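Local coordinates for protein methyl-coenzyme M reductase gamma subunit (PDB 7NKG) that forms part of methyl-coenzyme M reductase, the factor 430 enzyme that in methanogens probably releases methane from methyl-coenzyme M, and helps to line the cofactor pocket, at residues R19-S23 with G24-K28; T98-W101 with R102-A106; E228-E231 with W232-I236; W237-R240 with T241-F245. All coordinates share one frame; numbering follows the deposited sequence. Where two conformers were deposited one is given.

Contact 1: residues R19-S23 with G24-K28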
loop_
_atom_site.group_PDB
_atom_site.type_symbol
_atom_site.label_atom_id
_atom_site.label_comp_id
_atom_site.label_asym_id
_atom_site.label_seq_id
_atom_site.Cartn_x
_atom_site.Cartn_y
_atom_site.Cartn_z
ATOM N N ARG C 19 14.205 -9.564 46.431
ATOM C CA ARG C 19 15.483 -8.877 46.670
ATOM C C ARG C 19 16.637 -9.881 46.788
ATOM O O ARG C 19 17.750 -9.569 46.370
ATOM C CB ARG C 19 15.402 -7.971 47.900
ATOM C CG ARG C 19 14.474 -6.777 47.678
ATOM C CD ARG C 19 14.620 -5.740 48.778
ATOM N NE ARG C 19 13.978 -6.177 50.023
ATOM C CZ ARG C 19 12.679 -6.074 50.295
ATOM N NH1 ARG C 19 11.848 -5.528 49.412
ATOM N NH2 ARG C 19 12.197 -6.512 51.453
ATOM N N LYS C 20 16.388 -11.089 47.325
ATOM C CA LYS C 20 17.416 -12.137 47.369
ATOM C C LYS C 20 17.829 -12.523 45.939
ATOM O O LYS C 20 19.015 -12.576 45.647
ATOM C CB LYS C 20 16.909 -13.396 48.101
ATOM C CG LYS C 20 16.922 -13.275 49.617
ATOM C CD LYS C 20 16.387 -14.538 50.282
ATOM C CE LYS C 20 16.617 -14.484 51.776
ATOM N NZ LYS C 20 16.041 -15.676 52.457
ATOM N N HIS C 21 16.855 -12.770 45.052
ATOM C CA HIS C 21 17.152 -13.149 43.672
ATOM C C HIS C 21 17.860 -12.009 42.950
ATOM O O HIS C 21 18.836 -12.250 42.251
ATOM C CB HIS C 21 15.873 -13.551 42.912
ATOM C CG HIS C 21 15.258 -14.841 43.387
ATOM N ND1 HIS C 21 14.430 -15.590 42.563
ATOM C CD2 HIS C 21 15.379 -15.478 44.577
ATOM C CE1 HIS C 21 14.050 -16.635 43.282
ATOM N NE2 HIS C 21 14.606 -16.616 44.501
ATOM N N MET C 22 17.391 -10.761 43.136
ATOM C CA MET C 22 18.028 -9.614 42.498
ATOM C C MET C 22 19.476 -9.451 42.960
ATOM O O MET C 22 20.364 -9.349 42.127
ATOM C CB MET C 22 17.240 -8.333 42.803
ATOM C CG MET C 22 15.921 -8.253 42.049
ATOM S SD MET C 22 14.820 -7.009 42.728
ATOM C CE MET C 22 14.633 -5.942 41.316
ATOM N N SER C 23 19.730 -9.494 44.278
ATOM C CA SER C 23 21.070 -9.306 44.821
ATOM C C SER C 23 21.992 -10.530 44.702
ATOM O O SER C 23 23.165 -10.423 45.051
ATOM C CB SER C 23 20.978 -8.909 46.289
ATOM O OG SER C 23 20.469 -9.980 47.070
ATOM N N GLY C 24 21.458 -11.677 44.290
ATOM C CA GLY C 24 22.244 -12.899 44.222
ATOM C C GLY C 24 22.457 -13.562 45.575
ATOM O O GLY C 24 23.275 -14.475 45.661
ATOM N N ASN C 25 21.725 -13.134 46.628
ATOM C CA ASN C 25 21.842 -13.732 47.961
ATOM C C ASN C 25 20.895 -14.916 48.025
ATOM O O ASN C 25 19.875 -14.890 48.720
ATOM C CB ASN C 25 21.540 -12.702 49.051
ATOM C CG ASN C 25 22.671 -11.715 49.235
ATOM O OD1 ASN C 25 23.798 -12.097 49.572
ATOM N ND2 ASN C 25 22.416 -10.429 49.024
ATOM N N VAL C 26 21.246 -15.953 47.263
ATOM C CA VAL C 26 20.461 -17.172 47.139
ATOM C C VAL C 26 21.249 -18.366 47.686
ATOM O O VAL C 26 22.448 -18.524 47.418
ATOM C CB VAL C 26 19.989 -17.394 45.674
ATOM C CG1 VAL C 26 18.931 -16.367 45.270
ATOM C CG2 VAL C 26 21.170 -17.373 44.697
ATOM N N GLU C 27 20.561 -19.209 48.442
ATOM C CA GLU C 27 21.145 -20.379 49.088
ATOM C C GLU C 27 21.379 -21.496 48.072
ATOM O O GLU C 27 20.551 -21.696 47.192
ATOM C CB GLU C 27 20.173 -20.861 50.176
ATOM C CG GLU C 27 20.712 -21.931 51.098
ATOM C CD GLU C 27 19.760 -22.330 52.212
ATOM O OE1 GLU C 27 18.695 -21.682 52.369
ATOM O OE2 GLU C 27 20.082 -23.306 52.926
ATOM N N LYS C 28 22.477 -22.240 48.218
ATOM C CA LYS C 28 22.763 -23.401 47.383
ATOM C C LYS C 28 22.040 -24.600 48.020
ATOM O O LYS C 28 22.311 -24.908 49.191
ATOM C CB LYS C 28 24.271 -23.654 47.295
ATOM C CG LYS C 28 24.605 -24.906 46.510
ATOM C CD LYS C 28 26.004 -24.872 45.972
ATOM C CE LYS C 28 26.490 -26.225 45.561
ATOM N NZ LYS C 28 27.952 -26.194 45.287
#
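S23 and N25 meet over the end of helix 13-23, the amide of N25 folded back onto the serine hydroxyl in one of its two conformers. In that conformer ND2 of N25 donates to S23 OG at 2.8 Å, with the hydroxyl oxygen tilted 29° out of the amide plane; as a constant feature the bond is doubtful. The serine OG sits between its own backbone N and carbonyl carbon (chi1 67°), a setting that turns it back along the helix to donate to R19 O at 2.8 Å. That carbonyl is gripped twice, by S23 N and S23 OG from opposite faces of its plane. On another side of the turn V26 crosses H21 at about a right angle: V26 CG1 approaches H21 CD2 obliquely to the ring, at 3.7 Å. K20 lays its extended chain past the N25 carbonyl, with K20 CB 3.4 Å from N25 O. Beyond the contact, E27 forms a salt bridge with R212. G24, at positive phi, turns the chain out of the helix. Weak bonds from N25 N to K20 O (2.9 Å) and from G24 N to H21 O (3.4 Å) complete a pattern that fits a Schellman-type C-terminal cap.

Contact 2: residues T98-W101 with R102-A106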
loop_
_atom_site.group_PDB
_atom_site.type_symbol
_atom_site.label_atom_id
_atom_site.label_comp_id
_atom_site.label_asym_id
_atom_site.label_seq_id
_atom_site.Cartn_x
_atom_site.Cartn_y
_atom_site.Cartn_z
ATOM N N THR C 98 10.278 -16.629 39.454
ATOM C CA THR C 98 9.314 -16.038 38.548
ATOM C C THR C 98 10.131 -15.549 37.339
ATOM O O THR C 98 11.295 -15.164 37.494
ATOM C CB THR C 98 8.529 -14.877 39.160
ATOM O OG1 THR C 98 9.417 -13.967 39.820
ATOM C CG2 THR C 98 7.433 -15.355 40.111
ATOM N N PRO C 99 9.556 -15.558 36.131
ATOM C CA PRO C 99 10.337 -15.164 34.950
ATOM C C PRO C 99 11.069 -13.821 35.070
ATOM O O PRO C 99 12.278 -13.784 34.810
ATOM C CB PRO C 99 9.276 -15.166 33.846
ATOM C CG PRO C 99 8.348 -16.243 34.254
ATOM C CD PRO C 99 8.209 -16.018 35.738
ATOM N N TYR C 100 10.386 -12.720 35.502
ATOM C CA TYR C 100 11.089 -11.430 35.582
ATOM C C TYR C 100 12.258 -11.485 36.568
ATOM O O TYR C 100 13.319 -10.938 36.267
ATOM C CB TYR C 100 10.164 -10.240 35.928
ATOM C CG TYR C 100 9.414 -9.717 34.714
ATOM C CD1 TYR C 100 10.083 -9.064 33.685
ATOM C CD2 TYR C 100 8.072 -9.994 34.537
ATOM C CE1 TYR C 100 9.420 -8.680 32.518
ATOM C CE2 TYR C 100 7.400 -9.613 33.384
ATOM C CZ TYR C 100 8.080 -8.979 32.363
ATOM O OH TYR C 100 7.377 -8.699 31.205
ATOM N N TRP C 101 12.101 -12.205 37.679
ATOM C CA TRP C 101 13.157 -12.247 38.700
ATOM C C TRP C 101 14.342 -13.155 38.289
ATOM O O TRP C 101 15.470 -12.865 38.713
ATOM C CB TRP C 101 12.581 -12.547 40.091
ATOM C CG TRP C 101 12.267 -11.247 40.788
ATOM C CD1 TRP C 101 13.127 -10.534 41.573
ATOM C CD2 TRP C 101 11.171 -10.358 40.488
ATOM N NE1 TRP C 101 12.621 -9.279 41.821
ATOM C CE2 TRP C 101 11.403 -9.155 41.192
ATOM C CE3 TRP C 101 9.987 -10.485 39.743
ATOM C CZ2 TRP C 101 10.513 -8.079 41.150
ATOM C CZ3 TRP C 101 9.092 -9.429 39.724
ATOM C CH2 TRP C 101 9.350 -8.244 40.429
ATOM N N ARG C 102 14.147 -14.158 37.403
ATOM C CA ARG C 102 15.309 -14.896 36.860
ATOM C C ARG C 102 16.084 -13.896 35.945
ATOM O O ARG C 102 17.302 -13.862 35.983
ATOM C CB ARG C 102 14.905 -16.113 36.024
ATOM C CG ARG C 102 14.452 -17.320 36.823
ATOM C CD ARG C 102 14.519 -18.566 35.954
ATOM N NE ARG C 102 13.984 -19.778 36.593
ATOM C CZ ARG C 102 14.678 -20.657 37.323
ATOM N NH1 ARG C 102 15.976 -20.458 37.573
ATOM N NH2 ARG C 102 14.076 -21.730 37.828
ATOM N N SER C 103 15.361 -13.064 35.155
ATOM C CA SER C 103 16.013 -12.079 34.301
ATOM C C SER C 103 16.727 -11.000 35.130
ATOM O O SER C 103 17.839 -10.630 34.775
ATOM C CB SER C 103 15.014 -11.445 33.338
ATOM O OG SER C 103 14.566 -12.402 32.395
ATOM N N TYR C 104 16.125 -10.530 36.246
ATOM C CA TYR C 104 16.797 -9.524 37.093
ATOM C C TYR C 104 18.032 -10.133 37.740
ATOM O O TYR C 104 19.089 -9.481 37.800
ATOM C CB TYR C 104 15.869 -8.987 38.198
ATOM C CG TYR C 104 14.588 -8.340 37.711
ATOM C CD1 TYR C 104 14.542 -7.656 36.502
ATOM C CD2 TYR C 104 13.407 -8.469 38.426
ATOM C CE1 TYR C 104 13.365 -7.080 36.042
ATOM C CE2 TYR C 104 12.213 -7.938 37.953
ATOM C CZ TYR C 104 12.191 -7.241 36.759
ATOM O OH TYR C 104 11.000 -6.711 36.304
ATOM N N TYR C 105 17.941 -11.407 38.184
ATOM C CA TYR C 105 19.110 -12.097 38.742
ATOM C C TYR C 105 20.270 -12.102 37.714
ATOM O O TYR C 105 21.397 -11.784 38.068
ATOM C CB TYR C 105 18.761 -13.549 39.146
ATOM C CG TYR C 105 20.003 -14.383 39.384
ATOM C CD1 TYR C 105 20.782 -14.191 40.516
ATOM C CD2 TYR C 105 20.504 -15.216 38.390
ATOM C CE1 TYR C 105 21.979 -14.872 40.693
ATOM C CE2 TYR C 105 21.715 -15.873 38.540
ATOM C CZ TYR C 105 22.464 -15.679 39.682
ATOM O OH TYR C 105 23.664 -16.334 39.838
ATOM N N ALA C 106 19.968 -12.455 36.460
ATOM C CA ALA C 106 20.985 -12.527 35.422
ATOM C C ALA C 106 21.540 -11.140 35.097
ATOM O O ALA C 106 22.760 -10.975 35.041
ATOM C CB ALA C 106 20.403 -13.176 34.169
#
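Y104 drives the edge of its ring into one face of the W101 indole, a T-shaped stack with the centroid of the indole six-membered ring 4.7 Å from that of the tyrosine and the planes at 89°. Y104 CE2 stands over the middle of the indole, and Y104 CD2 comes to 3.5 Å from W101 CE2. Apolar packing joins the same tyrosine to Y100: Y104 CE2 lies 3.7 Å from Y100 CB, while Y104 OH comes obliquely to the Y100 ring, 3.6 Å from CD1. With chi1 at -58°, CG of Y104 is anti to its carbonyl carbon, which folds the ring back over the preceding turn; there Y100 O sits above one face, offset toward the rim and 3.2 Å from Y104 CG.

All this lies in the opening turns of helix 99-109, with T98 at the N-cap position although its side chain makes no capping bond; T98 OG1 instead pairs with T214. The backbone bonds are those of an alpha-helix. R102 N donates to T98 O, S103 N to P99 O, Y104 N to Y100 O at 2.8 Å, and Y105 N to W101 O.

Polar ends reach outward from this buried helix. R102 forms a salt bridge with D90 and a cation-pi contact with W88, and S103 OG is hydrogen-bonded to T117. Y104 OH binds an acidic side chain of another subunit, and Y100 makes a cation-pi contact with a basic side chain of a different subunit.

Contact 3: residues E228-E231 with W232-I236; sequences EVVE and WVQRI
Within the C-terminal helix 227-245, V230 and Q234 pack one turn apart, side by side and pointing the same way. The methyl V230 CG1 lies alongside the glutamine amide, 4.0 Å from Q234 NE2. Q234 CG is anti to the carbonyl carbon (chi1 -68°), which brings the methylene back over V230 O at 3.3 Å before the rest of the chain runs on extended. Its NE2 is held by a polar side chain of another subunit. With the glutamine cut back to alanine, that polar partner is likely to lose its amide mate, and V230 CG1 the neighbour along its flank. On a different side, V233 CG2 rests 3.4 Å from V229 O, and I236 CG1 covers part of one face of the W232 ring. Four regular i to i+4 backbone bonds join the segments: W232 N to E228 O, V233 N to V229 O, Q234 N to V230 O at 3.1 Å, and R235 N to E231 O at 2.8 Å. The carboxylate of E231 turns outward, its OE2 paired with a basic side chain of another subunit. Loops of the same chain cover the helix through Y8, Y216 and F223 on V229 and P9 on W232, while two other subunits flank it.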
loop_
_atom_site.group_PDB
_atom_site.type_symbol
_atom_site.label_atom_id
_atom_site.label_comp_id
_atom_site.label_asym_id
_atom_site.label_seq_id
_atom_site.Cartn_x
_atom_site.Cartn_y
_atom_site.Cartn_z
ATOM N N GLU C 228 3.372 -1.472 49.798
ATOM C CA GLU C 228 4.413 -0.666 49.140
ATOM C C GLU C 228 4.597 -1.028 47.682
ATOM O O GLU C 228 4.976 -0.157 46.904
ATOM C CB GLU C 228 5.757 -0.810 49.837
ATOM C CG GLU C 228 5.777 -0.335 51.283
ATOM C CD GLU C 228 7.092 -0.612 51.995
ATOM O OE1 GLU C 228 8.082 -0.976 51.315
ATOM O OE2 GLU C 228 7.136 -0.458 53.238
ATOM N N VAL C 229 4.387 -2.312 47.310
ATOM C CA VAL C 229 4.525 -2.744 45.920
ATOM C C VAL C 229 3.372 -2.169 45.096
ATOM O O VAL C 229 3.609 -1.623 44.024
ATOM C CB VAL C 229 4.603 -4.285 45.808
ATOM C CG1 VAL C 229 4.643 -4.731 44.345
ATOM C CG2 VAL C 229 5.824 -4.819 46.561
ATOM N N VAL C 230 2.129 -2.245 45.609
ATOM C CA VAL C 230 0.957 -1.676 44.919
ATOM C C VAL C 230 1.166 -0.153 44.768
ATOM O O VAL C 230 0.924 0.399 43.700
ATOM C CB VAL C 230 -0.366 -1.979 45.673
ATOM C CG1 VAL C 230 -1.549 -1.283 45.009
ATOM C CG2 VAL C 230 -0.617 -3.487 45.745
ATOM N N GLU C 231 1.664 0.501 45.834
ATOM C CA GLU C 231 1.953 1.935 45.811
ATOM C C GLU C 231 3.016 2.253 44.753
ATOM O O GLU C 231 2.889 3.233 44.027
ATOM C CB GLU C 231 2.458 2.386 47.190
ATOM C CG GLU C 231 2.830 3.855 47.228
ATOM C CD GLU C 231 3.393 4.334 48.545
ATOM O OE1 GLU C 231 3.568 3.516 49.478
ATOM O OE2 GLU C 231 3.644 5.556 48.637
ATOM N N TRP C 232 4.084 1.457 44.690
ATOM C CA TRP C 232 5.167 1.646 43.724
ATOM C C TRP C 232 4.624 1.576 42.291
ATOM O O TRP C 232 4.945 2.440 41.464
ATOM C CB TRP C 232 6.258 0.595 43.954
ATOM C CG TRP C 232 7.375 0.640 42.954
ATOM C CD1 TRP C 232 8.534 1.357 43.042
ATOM C CD2 TRP C 232 7.403 -0.019 41.683
ATOM N NE1 TRP C 232 9.278 1.196 41.895
ATOM C CE2 TRP C 232 8.599 0.366 41.036
ATOM C CE3 TRP C 232 6.543 -0.918 41.033
ATOM C CZ2 TRP C 232 8.931 -0.083 39.759
ATOM C CZ3 TRP C 232 6.863 -1.344 39.761
ATOM C CH2 TRP C 232 8.052 -0.939 39.140
ATOM N N VAL C 233 3.752 0.595 42.007
ATOM C CA VAL C 233 3.149 0.469 40.672
ATOM C C VAL C 233 2.366 1.733 40.326
ATOM O O VAL C 233 2.522 2.276 39.241
ATOM C CB VAL C 233 2.240 -0.776 40.567
ATOM C CG1 VAL C 233 1.461 -0.773 39.248
ATOM C CG2 VAL C 233 3.054 -2.057 40.677
ATOM N N GLN C 234 1.509 2.179 41.254
ATOM C CA GLN C 234 0.677 3.362 41.055
ATOM C C GLN C 234 1.530 4.605 40.870
ATOM O O GLN C 234 1.178 5.458 40.068
ATOM C CB GLN C 234 -0.290 3.524 42.232
ATOM C CG GLN C 234 -1.336 2.401 42.265
ATOM C CD GLN C 234 -2.194 2.388 43.505
ATOM O OE1 GLN C 234 -1.796 2.862 44.588
ATOM N NE2 GLN C 234 -3.388 1.814 43.384
ATOM N N ARG C 235 2.651 4.710 41.604
ATOM C CA ARG C 235 3.539 5.856 41.494
ATOM C C ARG C 235 4.209 5.888 40.127
ATOM O O ARG C 235 4.244 6.941 39.491
ATOM C CB ARG C 235 4.587 5.803 42.605
ATOM C CG ARG C 235 5.560 6.953 42.588
ATOM C CD ARG C 235 6.405 6.914 43.830
ATOM N NE ARG C 235 6.859 8.256 44.201
ATOM C CZ ARG C 235 8.109 8.718 44.150
ATOM N NH1 ARG C 235 9.105 7.937 43.743
ATOM N NH2 ARG C 235 8.374 9.965 44.516
ATOM N N ILE C 236 4.730 4.741 39.659
ATOM C CA ILE C 236 5.369 4.674 38.338
ATOM C C ILE C 236 4.337 4.991 37.265
ATOM O O ILE C 236 4.623 5.766 36.353
ATOM C CB ILE C 236 5.994 3.266 38.104
ATOM C CG1 ILE C 236 7.202 3.042 39.063
ATOM C CG2 ILE C 236 6.386 3.043 36.630
ATOM C CD1 ILE C 236 8.456 3.921 38.828
#

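Contact 4: residues W237-R240 with T241-F245; sequences WELR and TRYGF
W237 carries the hydroxyl of T241 over one face of its indole, the oxygen T241 OG1 standing 3.8 Å above the plane and offset toward the rim. That hydroxyl donates to W237 O at 2.7 Å from 39° out of the carbonyl plane, while T241 N reaches the same oxygen at 2.9 Å from the opposite face. T241 OG1 lies anti to its own carbonyl carbon (chi1 -61°), the setting that lets it reach back one turn.

E238 and R242 run side by side in the same direction and join in a salt bridge. The carboxylate oxygen E238 OE2 lies at the edge of the guanidinium, 3.2 Å from R242 NH2, and a weaker bond comes from R242 NE at 3.3 Å; the two flat groups are turned 44° from each other.

L239 and Y243 also lie alongside one another. L239 CD2 touches the far end of the tyrosine, 3.7 Å from Y243 OH, and L239 O sits over a face of the ring, 3.3 Å from Y243 CG. A serine in place of the tyrosine would probably open a gap beside L239 CD2 and leave L239 O without its aromatic cover. R240 turns away to other subunits, where NH2 meets an acidic side chain and NH1 a polar one.

Three neighbouring i to i+4 pairs thus differ in chemistry: a hydroxyl that adds a second bond to a helix carbonyl, a salt bridge whose opposite charges probably steady each other, and an apolar pair facing a neighbouring subunit.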
loop_
_atom_site.group_PDB
_atom_site.type_symbol
_atom_site.label_atom_id
_atom_site.label_comp_id
_atom_site.label_asym_id
_atom_site.label_seq_id
_atom_site.Cartn_x
_atom_site.Cartn_y
_atom_site.Cartn_z
ATOM N N TRP C 237 3.131 4.429 37.384
ATOM C CA TRP C 237 2.064 4.702 36.421
ATOM C C TRP C 237 1.732 6.215 36.398
ATOM O O TRP C 237 1.696 6.819 35.323
ATOM C CB TRP C 237 0.816 3.876 36.774
ATOM C CG TRP C 237 -0.438 4.333 36.098
ATOM C CD1 TRP C 237 -0.838 4.055 34.826
ATOM C CD2 TRP C 237 -1.470 5.137 36.684
ATOM N NE1 TRP C 237 -2.042 4.662 34.568
ATOM C CE2 TRP C 237 -2.478 5.296 35.711
ATOM C CE3 TRP C 237 -1.667 5.687 37.958
ATOM C CZ2 TRP C 237 -3.640 6.033 35.962
ATOM C CZ3 TRP C 237 -2.809 6.429 38.195
ATOM C CH2 TRP C 237 -3.778 6.593 37.203
ATOM N N GLU C 238 1.533 6.824 37.581
ATOM C CA GLU C 238 1.163 8.237 37.637
ATOM C C GLU C 238 2.270 9.126 37.084
ATOM O O GLU C 238 1.980 10.004 36.274
ATOM C CB GLU C 238 0.778 8.664 39.053
ATOM C CG GLU C 238 0.342 10.115 39.119
ATOM C CD GLU C 238 -0.483 10.500 40.329
ATOM O OE1 GLU C 238 -0.577 9.685 41.276
ATOM O OE2 GLU C 238 -1.031 11.626 40.330
ATOM N N LEU C 239 3.528 8.922 37.509
ATOM C CA LEU C 239 4.621 9.766 37.033
ATOM C C LEU C 239 4.879 9.575 35.542
ATOM O O LEU C 239 5.096 10.555 34.832
ATOM C CB LEU C 239 5.895 9.551 37.857
ATOM C CG LEU C 239 5.784 9.949 39.323
ATOM C CD1 LEU C 239 7.005 9.490 40.098
ATOM C CD2 LEU C 239 5.631 11.476 39.492
ATOM N N ARG C 240 4.799 8.329 35.026
ATOM C CA ARG C 240 4.961 8.106 33.580
ATOM C C ARG C 240 3.850 8.839 32.823
ATOM O O ARG C 240 4.129 9.504 31.830
ATOM C CB ARG C 240 4.889 6.618 33.223
ATOM C CG ARG C 240 6.119 5.826 33.553
ATOM C CD ARG C 240 5.787 4.400 33.209
ATOM N NE ARG C 240 6.886 3.444 33.286
ATOM C CZ ARG C 240 6.807 2.192 32.816
ATOM N NH1 ARG C 240 5.707 1.770 32.198
ATOM N NH2 ARG C 240 7.832 1.362 32.947
ATOM N N THR C 241 2.610 8.771 33.349
ATOM C CA THR C 241 1.451 9.425 32.739
ATOM C C THR C 241 1.657 10.944 32.688
ATOM O O THR C 241 1.489 11.545 31.627
ATOM C CB THR C 241 0.161 9.070 33.527
ATOM O OG1 THR C 241 -0.035 7.653 33.486
ATOM C CG2 THR C 241 -1.069 9.774 32.975
ATOM N N ARG C 242 2.046 11.548 33.817
ATOM C CA ARG C 242 2.218 12.994 33.903
ATOM C C ARG C 242 3.373 13.484 33.028
ATOM O O ARG C 242 3.209 14.462 32.300
ATOM C CB ARG C 242 2.421 13.406 35.362
ATOM C CG ARG C 242 1.170 13.193 36.193
ATOM C CD ARG C 242 1.031 14.243 37.275
ATOM N NE ARG C 242 -0.135 13.967 38.130
ATOM C CZ ARG C 242 -1.379 14.403 37.915
ATOM N NH1 ARG C 242 -1.654 15.171 36.866
ATOM N NH2 ARG C 242 -2.355 14.090 38.762
ATOM N N TYR C 243 4.533 12.803 33.086
ATOM C CA TYR C 243 5.687 13.222 32.289
ATOM C C TYR C 243 5.504 13.003 30.788
ATOM O O TYR C 243 6.090 13.750 30.003
ATOM C CB TYR C 243 6.976 12.584 32.785
ATOM C CG TYR C 243 7.335 12.864 34.237
ATOM C CD1 TYR C 243 6.819 13.967 34.911
ATOM C CD2 TYR C 243 8.183 12.020 34.936
ATOM C CE1 TYR C 243 7.154 14.226 36.235
ATOM C CE2 TYR C 243 8.536 12.278 36.256
ATOM C CZ TYR C 243 7.996 13.367 36.915
ATOM O OH TYR C 243 8.358 13.633 38.226
ATOM N N GLY C 244 4.680 12.032 30.398
ATOM C CA GLY C 244 4.359 11.821 28.991
ATOM C C GLY C 244 3.577 12.984 28.412
ATOM O O GLY C 244 3.665 13.257 27.212
ATOM N N PHE C 245 2.761 13.648 29.256
ATOM C CA PHE C 245 2.006 14.836 28.886
ATOM C C PHE C 245 2.991 16.009 28.842
ATOM O O PHE C 245 3.187 16.594 27.777
ATOM C CB PHE C 245 0.859 15.062 29.886
ATOM C CG PHE C 245 0.197 16.414 29.802
ATOM C CD1 PHE C 245 -0.457 16.807 28.651
ATOM C CD2 PHE C 245 0.199 17.278 30.889
ATOM C CE1 PHE C 245 -1.069 18.048 28.571
ATOM C CE2 PHE C 245 -0.432 18.510 30.814
ATOM C CZ PHE C 245 -1.055 18.892 29.650
#

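How the contacts relate
From the N terminus the four contacts follow in series; none nests within or crosses another, and each spans adjoining residues, so none closes a long loop. Contact 1 ends helix 13-23 and starts the loop toward helix 34-41. Contact 2 opens helix 99-109 and packs directly on contact 1: M22 SD comes within 3.3 Å of W101 NE1, and G24 and H21 touch Y105, tying helix 13-23 to helix 99-109. Contacts 3 and 4 are consecutive lengths of helix 227-245, centres about 13 Å apart. That helix does not touch contacts 1 or 2 here; contact 3 comes nearest contact 1, at about 6 Å between nearest atoms, and contact 4 lies farther out among other subunits.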